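Side-chain contacts in purine nucleoside phosphorylase YlmD (Geobacillus stearothermophilus, PDB 6T1B), which catalyses the phosphorolysis of adenosine, inosine and S-methyl-5'-thioadenosine, and also deaminates adenosine, at a zinc-containing active site: residues Phe6-Arg11 against Leu28-Gly33; Gly23-Leu28 against Leu67-Glu72; Asn58-Leu63 against Trp74-Gln79; Ser91-Gly96 against Ala115-Ala120. One frame throughout, in Å; residues are numbered along the deposited sequence. Where two conformers were deposited one is given.

In the fold
All four contacts meet the same six-stranded mixed sheet, and the touching residues are buried except Gln8 (interaction 1) and Arg93 (interaction 4). Interactions 1 and 2 share strand 25-29: the first reaches across strand 13-16 to the outermost strand 6-8, whereas the second packs the strand by apolar contact against the chain leaving helix 53-67. Interaction 3 sets that helix against strand 74-75 at the other margin of the sheet and differs in chemistry, since its arginine and glutamine line the inosine pocket. Interaction 4, about 9 Å from interaction 3 between centres, is the more peripheral and polar one, an arginine holding a backbone carbonyl. Phe69 of interaction 2 packs on Val117 and Leu118 of interaction 4.

Interaction 1. Residues Phe6-Arg11 against Leu28-Gly33; sequences FQQEAR and LTTKHG
Gln8 donates from NE2 to Glu9 O at 3.2 Å, with an N-H...O angle of 155°, while the other arm of its amide, OE1, rests 4.3 Å from Thr30 CG2. The acceptor lies close to the amide plane, so this bond steadies the flat group on the exposed side of the contact. The torsions account for its place: CG stands opposite the backbone N (chi1 176°) and the chain then folds at the next torsion, which swings the amide back beside the peptide that follows. Glutamine suits an exposed strand end, because its methylenes and amide can cover a neighbour yet remain polar to solvent. Threonine suits the other side, offering a methyl to the amide, while its side chain also touches Leu14 and Leu250.

Deeper in, Phe6 and Leu28 both turn toward each other. The ring presents its edge, with Phe6 CE2 4.4 Å from Leu28 N, which lies near the ring plane, and CE2 also touches Gly27. No hydrogen bond links the two segments here; the approach is loose because strand 13-16 runs between them, with Leu14 and Cys16 packing on Phe6. Tyr130 meets the Phe6 ring with the planes inclined at about 45°. Backbone bonds of Gln7 to Arg15 and of Leu28 to Leu14 complete the arrangement, an antiparallel three-strand meander in which residues of the outer strands touch over the middle one.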
loop_
_atom_site.group_PDB
_atom_site.type_symbol
_atom_site.label_atom_id
_atom_site.label_comp_id
_atom_site.label_asym_id
_atom_site.label_seq_id
_atom_site.Cartn_x
_atom_site.Cartn_y
_atom_site.Cartn_z
ATOM N N PHE A 6 -1.990 4.641 -12.067
ATOM C CA PHE A 6 -2.973 5.187 -11.140
ATOM C C PHE A 6 -3.511 6.490 -11.713
ATOM O O PHE A 6 -2.769 7.469 -11.866
ATOM C CB PHE A 6 -2.364 5.391 -9.757
ATOM C CG PHE A 6 -2.236 4.123 -8.992
ATOM C CD1 PHE A 6 -1.173 3.268 -9.218
ATOM C CD2 PHE A 6 -3.211 3.754 -8.074
ATOM C CE1 PHE A 6 -1.080 2.067 -8.545
ATOM C CE2 PHE A 6 -3.113 2.568 -7.391
ATOM C CZ PHE A 6 -2.047 1.730 -7.618
ATOM N N GLN A 7 -4.794 6.481 -12.069
ATOM C CA GLN A 7 -5.411 7.545 -12.844
ATOM C C GLN A 7 -6.492 8.244 -12.032
ATOM O O GLN A 7 -7.279 7.594 -11.326
ATOM C CB GLN A 7 -6.044 6.983 -14.112
ATOM C CG GLN A 7 -5.115 6.137 -14.947
ATOM C CD GLN A 7 -5.825 5.479 -16.116
ATOM O OE1 GLN A 7 -5.676 4.279 -16.352
ATOM N NE2 GLN A 7 -6.601 6.265 -16.857
ATOM N N GLN A 8 -6.519 9.568 -12.122
ATOM C CA GLN A 8 -7.405 10.375 -11.299
ATOM C C GLN A 8 -8.860 10.100 -11.649
ATOM O O GLN A 8 -9.250 10.114 -12.820
ATOM C CB GLN A 8 -7.095 11.853 -11.548
ATOM C CG GLN A 8 -8.001 12.832 -10.822
ATOM C CD GLN A 8 -7.617 13.001 -9.375
ATOM O OE1 GLN A 8 -6.490 13.388 -9.063
ATOM N NE2 GLN A 8 -8.544 12.694 -8.479
ATOM N N GLU A 9 -9.669 9.886 -10.614
ATOM C CA GLU A 9 -11.108 9.744 -10.765
ATOM C C GLU A 9 -11.793 11.090 -10.530
ATOM O O GLU A 9 -11.150 12.119 -10.284
ATOM C CB GLU A 9 -11.608 8.666 -9.806
ATOM C CG GLU A 9 -11.207 7.273 -10.229
ATOM C CD GLU A 9 -12.044 6.738 -11.366
ATOM O OE1 GLU A 9 -13.235 7.099 -11.448
ATOM O OE2 GLU A 9 -11.507 5.956 -12.181
ATOM N N ALA A 10 -13.125 11.086 -10.600
ATOM C CA ALA A 10 -13.866 12.340 -10.500
ATOM C C ALA A 10 -13.822 12.937 -9.098
ATOM O O ALA A 10 -14.096 14.133 -8.944
ATOM C CB ALA A 10 -15.316 12.145 -10.964
ATOM N N ARG A 11 -13.477 12.155 -8.074
ATOM C CA ARG A 11 -13.331 12.676 -6.723
ATOM C C ARG A 11 -11.914 12.399 -6.235
ATOM O O ARG A 11 -11.007 12.179 -7.055
ATOM C CB ARG A 11 -14.414 12.098 -5.813
ATOM C CG ARG A 11 -15.841 12.632 -6.138
ATOM C CD ARG A 11 -15.939 14.142 -5.948
ATOM N NE ARG A 11 -17.258 14.711 -6.264
ATOM C CZ ARG A 11 -17.612 15.221 -7.441
ATOM N NH1 ARG A 11 -16.764 15.237 -8.468
ATOM N NH2 ARG A 11 -18.833 15.717 -7.597
ATOM N N LEU A 28 -6.031 4.377 -4.666
ATOM C CA LEU A 28 -5.394 5.113 -3.579
ATOM C C LEU A 28 -6.060 6.487 -3.528
ATOM O O LEU A 28 -6.241 7.142 -4.566
ATOM C CB LEU A 28 -3.905 5.306 -3.844
ATOM C CG LEU A 28 -3.088 6.044 -2.785
ATOM C CD1 LEU A 28 -2.811 5.175 -1.574
ATOM C CD2 LEU A 28 -1.766 6.534 -3.338
ATOM N N THR A 29 -6.449 6.913 -2.326
ATOM C CA THR A 29 -7.084 8.229 -2.217
ATOM C C THR A 29 -6.051 9.344 -2.381
ATOM O O THR A 29 -4.852 9.129 -2.218
ATOM C CB THR A 29 -7.798 8.388 -0.864
ATOM O OG1 THR A 29 -6.890 8.220 0.218
ATOM C CG2 THR A 29 -8.914 7.382 -0.727
ATOM N N THR A 30 -6.545 10.550 -2.705
ATOM C CA THR A 30 -5.747 11.769 -2.641
ATOM C C THR A 30 -6.181 12.541 -1.398
ATOM O O THR A 30 -7.081 12.133 -0.668
ATOM C CB THR A 30 -5.929 12.656 -3.871
ATOM O OG1 THR A 30 -7.221 13.251 -3.771
ATOM C CG2 THR A 30 -5.731 11.864 -5.136
ATOM N N LYS A 31 -5.569 13.689 -1.177
ATOM C CA LYS A 31 -5.771 14.374 0.089
ATOM C C LYS A 31 -7.028 15.212 0.115
ATOM O O LYS A 31 -7.330 15.810 1.156
ATOM C CB LYS A 31 -4.556 15.262 0.408
ATOM C CG LYS A 31 -4.375 16.367 -0.526
ATOM C CD LYS A 31 -2.938 16.900 -0.617
ATOM C CE LYS A 31 -2.313 17.197 0.730
ATOM N NZ LYS A 31 -1.152 18.166 0.554
ATOM N N HIS A 32 -7.755 15.338 -0.996
ATOM C CA HIS A 32 -8.843 16.297 -1.097
ATOM C C HIS A 32 -10.230 15.668 -0.992
ATOM O O HIS A 32 -10.424 14.492 -1.296
ATOM C CB HIS A 32 -8.702 17.049 -2.400
ATOM C CG HIS A 32 -7.430 17.821 -2.470
ATOM N ND1 HIS A 32 -7.168 18.876 -1.626
ATOM C CD2 HIS A 32 -6.322 17.644 -3.230
ATOM C CE1 HIS A 32 -5.957 19.340 -1.889
ATOM N NE2 HIS A 32 -5.433 18.621 -2.868
ATOM N N GLY A 33 -11.182 16.481 -0.555
ATOM C CA GLY A 33 -12.576 16.085 -0.487
ATOM C C GLY A 33 -13.066 15.682 0.886
ATOM O O GLY A 33 -14.195 15.192 1.000
#

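Interaction 2. Residues Gly23-Leu28 against Leu67-Glu72; sequences GAVAGL and LAFPLE
Val25 meets Leu67 and Phe69 with one methyl each. Its CB points from strand 25-29 toward 67-72, and there the side chain forks. CG1, set opposite the backbone N (chi1 179°), reaches Leu67 CD2 at 4.2 Å. CG2, which lies beside the backbone N, goes instead to Phe69 and stops 4.1 Å from CD1, near the plane of the ring, so that the methyl meets the aromatic edge and not its face. A beta-branched residue is apt here: two methyls diverging from one carbon touch two different neighbours, and valine is at ease in a strand.

Leu67 answers with one branch of its isobutyl group. Its CG sits beside the backbone N, opposite the carbonyl carbon (chi1 -60°), and its side chain also packs on Phe267 and Trp13 of the sheet. Phe69 carries its ring on across the fold, where CE2 packs on the side chain of Leu118 and CZ on the backbone at Val117. With all three residues buried and no polar group bridging them, the contact depends on van der Waals packing alone.

Between the two apolar partners the chain leaves the helix at Ala68, whose phi of 50° is positive, and Leu67 O is taken up by Arg271. Leu67 and Phe69 can therefore both turn to Val25 while Ala68 stays exposed. This is a Schellman motif closing helix 53-67, its flanking hydrophobic residues seated on a beta sheet in an alpha-on-beta packing.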
loop_
_atom_site.group_PDB
_atom_site.type_symbol
_atom_site.label_atom_id
_atom_site.label_comp_id
_atom_site.label_asym_id
_atom_site.label_seq_id
_atom_site.Cartn_x
_atom_site.Cartn_y
_atom_site.Cartn_z
ATOM N N GLY A 23 -10.943 -6.346 -12.660
ATOM C CA GLY A 23 -11.993 -7.030 -11.927
ATOM C C GLY A 23 -12.107 -6.671 -10.461
ATOM O O GLY A 23 -12.948 -7.252 -9.754
ATOM N N ALA A 24 -11.322 -5.711 -9.992
ATOM C CA ALA A 24 -11.310 -5.342 -8.591
ATOM C C ALA A 24 -11.569 -3.857 -8.443
ATOM O O ALA A 24 -11.408 -3.075 -9.380
ATOM C CB ALA A 24 -9.977 -5.675 -7.926
ATOM N N VAL A 25 -11.987 -3.495 -7.241
ATOM C CA VAL A 25 -12.074 -2.112 -6.809
ATOM C C VAL A 25 -10.722 -1.836 -6.169
ATOM O O VAL A 25 -10.439 -2.359 -5.096
ATOM C CB VAL A 25 -13.192 -1.944 -5.779
ATOM C CG1 VAL A 25 -13.287 -0.517 -5.305
ATOM C CG2 VAL A 25 -14.520 -2.406 -6.337
ATOM N N ALA A 26 -9.873 -1.052 -6.830
ATOM C CA ALA A 26 -8.495 -0.883 -6.379
ATOM C C ALA A 26 -8.048 0.549 -6.635
ATOM O O ALA A 26 -8.234 1.066 -7.738
ATOM C CB ALA A 26 -7.573 -1.886 -7.082
ATOM N N GLY A 27 -7.439 1.179 -5.640
ATOM C CA GLY A 27 -7.012 2.545 -5.824
ATOM C C GLY A 27 -6.303 3.075 -4.600
ATOM O O GLY A 27 -6.007 2.348 -3.645
ATOM N N LEU A 28 -6.031 4.377 -4.666
ATOM C CA LEU A 28 -5.394 5.113 -3.579
ATOM C C LEU A 28 -6.060 6.487 -3.528
ATOM O O LEU A 28 -6.241 7.142 -4.566
ATOM C CB LEU A 28 -3.905 5.306 -3.844
ATOM C CG LEU A 28 -3.088 6.044 -2.785
ATOM C CD1 LEU A 28 -2.811 5.175 -1.574
ATOM C CD2 LEU A 28 -1.766 6.534 -3.338
ATOM N N LEU A 67 -16.999 4.752 -3.606
ATOM C CA LEU A 67 -16.736 3.410 -4.104
ATOM C C LEU A 67 -17.977 2.522 -4.097
ATOM O O LEU A 67 -17.915 1.403 -4.615
ATOM C CB LEU A 67 -15.683 2.735 -3.244
ATOM C CG LEU A 67 -14.297 3.380 -3.151
ATOM C CD1 LEU A 67 -13.390 2.540 -2.284
ATOM C CD2 LEU A 67 -13.702 3.565 -4.547
ATOM N N ALA A 68 -19.070 2.961 -3.493
ATOM C CA ALA A 68 -20.208 2.092 -3.240
ATOM C C ALA A 68 -19.752 0.795 -2.579
ATOM O O ALA A 68 -20.110 -0.302 -2.997
ATOM C CB ALA A 68 -20.975 1.816 -4.537
ATOM N N PHE A 69 -18.953 0.941 -1.523
ATOM C CA PHE A 69 -18.331 -0.186 -0.823
ATOM C C PHE A 69 -18.374 0.177 0.657
ATOM O O PHE A 69 -17.476 0.852 1.173
ATOM C CB PHE A 69 -16.910 -0.439 -1.323
ATOM C CG PHE A 69 -16.514 -1.888 -1.328
ATOM C CD1 PHE A 69 -16.079 -2.504 -2.497
ATOM C CD2 PHE A 69 -16.595 -2.643 -0.172
ATOM C CE1 PHE A 69 -15.720 -3.849 -2.500
ATOM C CE2 PHE A 69 -16.236 -3.985 -0.171
ATOM C CZ PHE A 69 -15.782 -4.577 -1.324
ATOM N N PRO A 70 -19.447 -0.217 1.358
ATOM C CA PRO A 70 -19.677 0.279 2.718
ATOM C C PRO A 70 -18.520 0.069 3.678
ATOM O O PRO A 70 -17.813 -0.940 3.632
ATOM C CB PRO A 70 -20.911 -0.511 3.170
ATOM C CG PRO A 70 -21.673 -0.729 1.880
ATOM C CD PRO A 70 -20.606 -0.982 0.849
ATOM N N LEU A 71 -18.361 1.043 4.573
ATOM C CA LEU A 71 -17.296 1.025 5.568
ATOM C C LEU A 71 -17.368 -0.220 6.436
ATOM O O LEU A 71 -16.321 -0.726 6.863
ATOM C CB LEU A 71 -17.416 2.298 6.420
ATOM C CG LEU A 71 -16.336 2.506 7.477
ATOM C CD1 LEU A 71 -14.925 2.424 6.964
ATOM C CD2 LEU A 71 -16.553 3.875 8.137
ATOM N N GLU A 72 -18.575 -0.737 6.686
ATOM C CA GLU A 72 -18.748 -1.960 7.466
ATOM C C GLU A 72 -18.083 -3.179 6.827
ATOM O O GLU A 72 -17.957 -4.225 7.479
ATOM C CB GLU A 72 -20.243 -2.248 7.627
ATOM C CG GLU A 72 -20.996 -1.253 8.505
ATOM C CD GLU A 72 -21.179 0.117 7.862
ATOM O OE1 GLU A 72 -21.211 0.204 6.618
ATOM O OE2 GLU A 72 -21.282 1.117 8.604
#

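Interaction 3. Residues Asn58-Leu63 against Trp74-Gln79; sequences NNRRRL and WVCCEQ. With NOS (inosine), chain B.
Arg60 reaches past Trp74 to the bound inosine, bringing NH1 to 3.3 Å from O6 of the base, while NH2 stands 3.6 Å from Cys76 SG. Gln79 meets another part of the nucleoside, its OE1 3.2 Å from C2 and its NE2 3.3 Å from C5' of the ribose. With an alanine at Gln79, Cys122 N would probably lose the acceptor that OE1 provides, and the base would lose the amide that lies against C2.

The second shell fixes these groups. Arg60 is extended from CG to NE, and Trp74 supports its stem: CB lies 3.8 Å from CH2, and the guanidinium and indole planes are 37° apart. The same CH2 approaches Arg60 O at 3.4 Å and Leu63 CD2 at 3.9 Å, so one corner of the broad indole packs against a single helical turn. Arg60 donates NH1 to Met45 O and NH2 to Gly96 O and Ala97 O, and Phe69 O holds Trp74 NE1; a long, multiply donating arginine suits this place between backbone carbonyls and base.

Helix 53-67 packs on the sheet through Leu63, which reaches Leu265 and Phe267 of strand 264-269, while Trp74 on outermost strand 74-75 packs beside strand 118-123.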
loop_
_atom_site.group_PDB
_atom_site.type_symbol
_atom_site.label_atom_id
_atom_site.label_comp_id
_atom_site.label_asym_id
_atom_site.label_seq_id
_atom_site.Cartn_x
_atom_site.Cartn_y
_atom_site.Cartn_z
ATOM N N ASN A 58 -15.737 10.187 9.094
ATOM C CA ASN A 58 -16.539 10.774 8.017
ATOM C C ASN A 58 -15.786 10.740 6.686
ATOM O O ASN A 58 -16.400 10.523 5.628
ATOM C CB ASN A 58 -16.985 12.188 8.382
ATOM C CG ASN A 58 -18.148 12.177 9.341
ATOM O OD1 ASN A 58 -18.952 11.240 9.345
ATOM N ND2 ASN A 58 -18.268 13.230 10.144
ATOM N N ASN A 59 -14.467 10.927 6.715
ATOM C CA ASN A 59 -13.654 10.795 5.508
ATOM C C ASN A 59 -13.738 9.381 4.954
ATOM O O ASN A 59 -13.895 9.182 3.739
ATOM C CB ASN A 59 -12.191 11.145 5.792
ATOM C CG ASN A 59 -12.015 12.593 6.171
ATOM O OD1 ASN A 59 -12.820 13.443 5.790
ATOM N ND2 ASN A 59 -10.939 12.892 6.887
ATOM N N ARG A 60 -13.670 8.383 5.840
ATOM C CA ARG A 60 -13.785 7.001 5.394
ATOM C C ARG A 60 -15.179 6.730 4.849
ATOM O O ARG A 60 -15.323 6.051 3.825
ATOM C CB ARG A 60 -13.448 6.066 6.550
ATOM C CG ARG A 60 -11.983 6.131 6.965
ATOM C CD ARG A 60 -11.687 5.103 8.043
ATOM N NE ARG A 60 -10.257 4.998 8.238
ATOM C CZ ARG A 60 -9.626 3.917 8.679
ATOM N NH1 ARG A 60 -8.298 3.926 8.771
ATOM N NH2 ARG A 60 -10.315 2.834 9.043
ATOM N N ARG A 61 -16.228 7.245 5.505
ATOM C CA ARG A 61 -17.581 7.103 4.974
ATOM C C ARG A 61 -17.705 7.753 3.602
ATOM O O ARG A 61 -18.443 7.257 2.741
ATOM C CB ARG A 61 -18.604 7.704 5.944
ATOM C CG ARG A 61 -18.728 6.897 7.236
ATOM C CD ARG A 61 -19.976 7.197 8.009
ATOM N NE ARG A 61 -20.210 6.189 9.042
ATOM C CZ ARG A 61 -20.569 4.925 8.816
ATOM N NH1 ARG A 61 -20.756 4.103 9.838
ATOM N NH2 ARG A 61 -20.729 4.472 7.580
ATOM N N ARG A 62 -16.992 8.852 3.376
ATOM C CA ARG A 62 -17.052 9.527 2.082
ATOM C C ARG A 62 -16.461 8.644 0.984
ATOM O O ARG A 62 -17.081 8.449 -0.065
ATOM C CB ARG A 62 -16.328 10.865 2.171
ATOM C CG ARG A 62 -16.385 11.696 0.904
ATOM C CD ARG A 62 -17.754 12.273 0.710
ATOM N NE ARG A 62 -17.981 13.382 1.621
ATOM C CZ ARG A 62 -19.180 13.852 1.939
ATOM N NH1 ARG A 62 -19.273 14.880 2.764
ATOM N NH2 ARG A 62 -20.283 13.282 1.451
ATOM N N LEU A 63 -15.294 8.054 1.232
ATOM C CA LEU A 63 -14.724 7.106 0.268
ATOM C C LEU A 63 -15.678 5.932 0.040
ATOM O O LEU A 63 -15.888 5.497 -1.098
ATOM C CB LEU A 63 -13.365 6.588 0.731
ATOM C CG LEU A 63 -12.763 5.514 -0.191
ATOM C CD1 LEU A 63 -12.527 6.073 -1.601
ATOM C CD2 LEU A 63 -11.487 4.923 0.386
ATOM N N TRP A 74 -14.963 -3.070 5.299
ATOM C CA TRP A 74 -13.529 -2.891 5.173
ATOM C C TRP A 74 -12.812 -3.705 6.245
ATOM O O TRP A 74 -13.368 -3.953 7.326
ATOM C CB TRP A 74 -13.121 -1.433 5.355
ATOM C CG TRP A 74 -13.715 -0.439 4.428
ATOM C CD1 TRP A 74 -14.736 -0.592 3.534
ATOM C CD2 TRP A 74 -13.282 0.913 4.332
ATOM N NE1 TRP A 74 -14.968 0.612 2.880
ATOM C CE2 TRP A 74 -14.088 1.546 3.369
ATOM C CE3 TRP A 74 -12.279 1.654 4.963
ATOM C CZ2 TRP A 74 -13.917 2.892 3.041
ATOM C CZ3 TRP A 74 -12.144 2.992 4.651
ATOM C CH2 TRP A 74 -12.943 3.583 3.694
ATOM N N VAL A 75 -11.546 -4.060 5.975
ATOM C CA VAL A 75 -10.668 -4.681 6.964
ATOM C C VAL A 75 -9.352 -3.925 6.961
ATOM O O VAL A 75 -8.745 -3.747 5.904
ATOM C CB VAL A 75 -10.405 -6.161 6.661
ATOM C CG1 VAL A 75 -9.544 -6.756 7.761
ATOM C CG2 VAL A 75 -11.696 -6.938 6.520
ATOM N N CYS A 76 -8.925 -3.482 8.143
ATOM C CA CYS A 76 -7.708 -2.725 8.350
ATOM C C CYS A 76 -6.787 -3.509 9.281
ATOM O O CYS A 76 -7.222 -4.410 10.020
ATOM C CB CYS A 76 -8.043 -1.371 8.987
ATOM S SG CYS A 76 -9.096 -0.316 7.942
ATOM N N CYS A 77 -5.521 -3.111 9.284
ATOM C CA CYS A 77 -4.527 -3.719 10.159
ATOM C C CYS A 77 -3.692 -2.661 10.861
ATOM O O CYS A 77 -3.718 -1.480 10.522
ATOM C CB CYS A 77 -3.647 -4.712 9.399
ATOM S SG CYS A 77 -2.673 -4.045 8.046
ATOM N N GLU A 78 -2.981 -3.109 11.891
ATOM C CA GLU A 78 -2.285 -2.190 12.776
ATOM C C GLU A 78 -1.156 -1.464 12.074
ATOM O O GLU A 78 -0.857 -0.317 12.423
ATOM C CB GLU A 78 -1.723 -2.946 13.967
ATOM C CG GLU A 78 -1.134 -2.064 15.015
ATOM C CD GLU A 78 -0.614 -2.845 16.223
ATOM O OE1 GLU A 78 -0.118 -2.161 17.178
ATOM O OE2 GLU A 78 -0.696 -4.092 16.274
ATOM N N GLN A 79 -0.481 -2.114 11.129
ATOM C CA GLN A 79 0.639 -1.533 10.376
ATOM C C GLN A 79 1.797 -1.137 11.292
ATOM O O GLN A 79 2.089 0.039 11.510
ATOM C CB GLN A 79 0.177 -0.380 9.482
ATOM C CG GLN A 79 -0.820 -0.824 8.429
ATOM C CD GLN A 79 -1.273 0.270 7.479
ATOM O OE1 GLN A 79 -2.463 0.483 7.288
ATOM N NE2 GLN A 79 -0.317 0.922 6.833
HETATM N N9 NOS B . -1.150 5.176 11.060
HETATM C C4 NOS B . -2.029 4.221 10.708
HETATM N N3 NOS B . -1.884 2.826 10.228
HETATM C C2 NOS B . -3.060 2.041 9.976
HETATM N N1 NOS B . -4.376 2.579 10.176
HETATM C C6 NOS B . -4.573 3.903 10.630
HETATM O O6 NOS B . -5.699 4.298 10.765
HETATM C C5 NOS B . -3.294 4.724 10.893
HETATM N N7 NOS B . -3.165 5.954 11.282
HETATM C C8 NOS B . -1.873 6.248 11.402
HETATM C "C5'" NOS B . 1.271 3.636 7.856
HETATM O "O5'" NOS B . 1.941 4.203 6.733
HETATM C "C4'" NOS B . 1.682 4.322 9.134
HETATM O "O4'" NOS B . 0.597 5.176 9.560
HETATM C "C1'" NOS B . 0.300 4.945 10.922
HETATM C "C2'" NOS B . 0.811 3.544 11.246
HETATM O "O2'" NOS B . 1.168 3.451 12.618
HETATM C "C3'" NOS B . 2.014 3.404 10.312
HETATM O "O3'" NOS B . 3.193 3.896 10.971
#

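Interaction 4. Residues Ser91-Gly96 against Ala115-Ala120; sequences SDRGNG and AGVLLA
Arg93 holds Gly116 O side-on with two nitrogens, NE at 3.0 Å and NH1 at 2.9 Å. The N-H...O angles are 147° and 148°, neither straight, as expected for two donors of one guanidinium sharing an oxygen. The oxygen lies in the guanidinium plane, yet both donors come from the same face of the carbonyl, NE above its plane and NH1 tilted less. A bend at chi3 (138°) turns the head of the arginine to this position.

This is the tight part, and it explains the glycine: a beta carbon at Gly116 would stand only 2.8 Å from Arg93 NH1, and at Gly116's backbone angles would also press on the carbonyl O of Ala115.

The other side is looser. Val117 CG2 is 4.3 Å from Arg93 NE, a distant methyl approach, oblique to the guanidinium, and Arg93, partly exposed, has a further partner in Glu272, but as a long, weak ion pair. Replacing Arg93 by a leucine is likely to leave Gly116 O without both of these donors and Glu272 without this distant positive charge.

Arg93 occupies the second place of a type II beta turn, closed by Asn95 N to Asp92 O at 3.1 Å, with Gly94 at positive phi in the third. This is a surface turn flanking strand 74-75 and clasping, through arginine, the backbone leading into strand 118-123.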
loop_
_atom_site.group_PDB
_atom_site.type_symbol
_atom_site.label_atom_id
_atom_site.label_comp_id
_atom_site.label_asym_id
_atom_site.label_seq_id
_atom_site.Cartn_x
_atom_site.Cartn_y
_atom_site.Cartn_z
ATOM N N SER A 91 -15.615 -12.677 8.039
ATOM C CA SER A 91 -15.731 -12.631 9.492
ATOM C C SER A 91 -14.884 -11.523 10.102
ATOM O O SER A 91 -15.074 -11.197 11.280
ATOM C CB SER A 91 -15.366 -13.978 10.118
ATOM O OG SER A 91 -13.991 -14.277 9.977
ATOM N N ASP A 92 -13.982 -10.935 9.331
ATOM C CA ASP A 92 -13.118 -9.868 9.801
ATOM C C ASP A 92 -13.622 -8.491 9.402
ATOM O O ASP A 92 -12.998 -7.492 9.777
ATOM C CB ASP A 92 -11.687 -10.082 9.289
ATOM C CG ASP A 92 -11.128 -11.424 9.711
ATOM O OD1 ASP A 92 -10.831 -12.256 8.832
ATOM O OD2 ASP A 92 -11.047 -11.672 10.932
ATOM N N ARG A 93 -14.751 -8.417 8.696
ATOM C CA ARG A 93 -15.229 -7.124 8.233
ATOM C C ARG A 93 -15.480 -6.206 9.412
ATOM O O ARG A 93 -16.024 -6.623 10.449
ATOM C CB ARG A 93 -16.533 -7.257 7.468
ATOM C CG ARG A 93 -16.412 -7.925 6.115
ATOM C CD ARG A 93 -17.768 -8.507 5.782
ATOM N NE ARG A 93 -18.142 -8.293 4.403
ATOM C CZ ARG A 93 -19.332 -8.603 3.914
ATOM N NH1 ARG A 93 -19.592 -8.375 2.637
ATOM N NH2 ARG A 93 -20.255 -9.136 4.716
ATOM N N GLY A 94 -15.103 -4.945 9.229
ATOM C CA GLY A 94 -15.214 -3.946 10.265
ATOM C C GLY A 94 -14.007 -3.798 11.153
ATOM O O GLY A 94 -13.902 -2.781 11.859
ATOM N N ASN A 95 -13.067 -4.744 11.142
ATOM C CA ASN A 95 -11.923 -4.669 12.041
ATOM C C ASN A 95 -11.064 -3.466 11.665
ATOM O O ASN A 95 -10.541 -3.388 10.550
ATOM C CB ASN A 95 -11.087 -5.941 11.955
ATOM C CG ASN A 95 -11.752 -7.118 12.616
ATOM O OD1 ASN A 95 -12.839 -7.016 13.176
ATOM N ND2 ASN A 95 -11.079 -8.267 12.548
ATOM N N GLY A 96 -10.953 -2.521 12.580
ATOM C CA GLY A 96 -10.189 -1.323 12.350
ATOM C C GLY A 96 -10.847 -0.309 11.447
ATOM O O GLY A 96 -10.204 0.688 11.087
ATOM N N ALA A 115 -15.116 -12.199 -2.042
ATOM C CA ALA A 115 -15.669 -10.915 -2.447
ATOM C C ALA A 115 -16.363 -10.236 -1.267
ATOM O O ALA A 115 -16.677 -10.859 -0.248
ATOM C CB ALA A 115 -16.652 -11.084 -3.602
ATOM N N GLY A 116 -16.621 -8.941 -1.421
ATOM C CA GLY A 116 -17.320 -8.216 -0.374
ATOM C C GLY A 116 -16.459 -7.777 0.785
ATOM O O GLY A 116 -16.989 -7.370 1.822
ATOM N N VAL A 117 -15.141 -7.787 0.630
ATOM C CA VAL A 117 -14.192 -7.480 1.691
ATOM C C VAL A 117 -13.200 -6.478 1.117
ATOM O O VAL A 117 -12.443 -6.813 0.199
ATOM C CB VAL A 117 -13.457 -8.754 2.157
ATOM C CG1 VAL A 117 -12.411 -8.418 3.185
ATOM C CG2 VAL A 117 -14.459 -9.751 2.685
ATOM N N LEU A 118 -13.181 -5.261 1.644
ATOM C CA LEU A 118 -12.278 -4.229 1.152
ATOM C C LEU A 118 -11.063 -4.156 2.055
ATOM O O LEU A 118 -11.155 -3.694 3.189
ATOM C CB LEU A 118 -12.973 -2.868 1.060
ATOM C CG LEU A 118 -12.177 -1.847 0.243
ATOM C CD1 LEU A 118 -12.234 -2.133 -1.251
ATOM C CD2 LEU A 118 -12.610 -0.413 0.545
ATOM N N LEU A 119 -9.903 -4.588 1.560
ATOM C CA LEU A 119 -8.667 -4.434 2.306
ATOM C C LEU A 119 -8.292 -2.965 2.248
ATOM O O LEU A 119 -8.322 -2.359 1.166
ATOM C CB LEU A 119 -7.562 -5.280 1.676
ATOM C CG LEU A 119 -7.960 -6.752 1.460
ATOM C CD1 LEU A 119 -6.779 -7.474 0.822
ATOM C CD2 LEU A 119 -8.399 -7.433 2.697
ATOM N N ALA A 120 -7.893 -2.389 3.376
ATOM C CA ALA A 120 -7.723 -0.946 3.463
ATOM C C ALA A 120 -6.535 -0.646 4.369
ATOM O O ALA A 120 -6.587 -0.911 5.578
ATOM C CB ALA A 120 -9.015 -0.319 3.991
#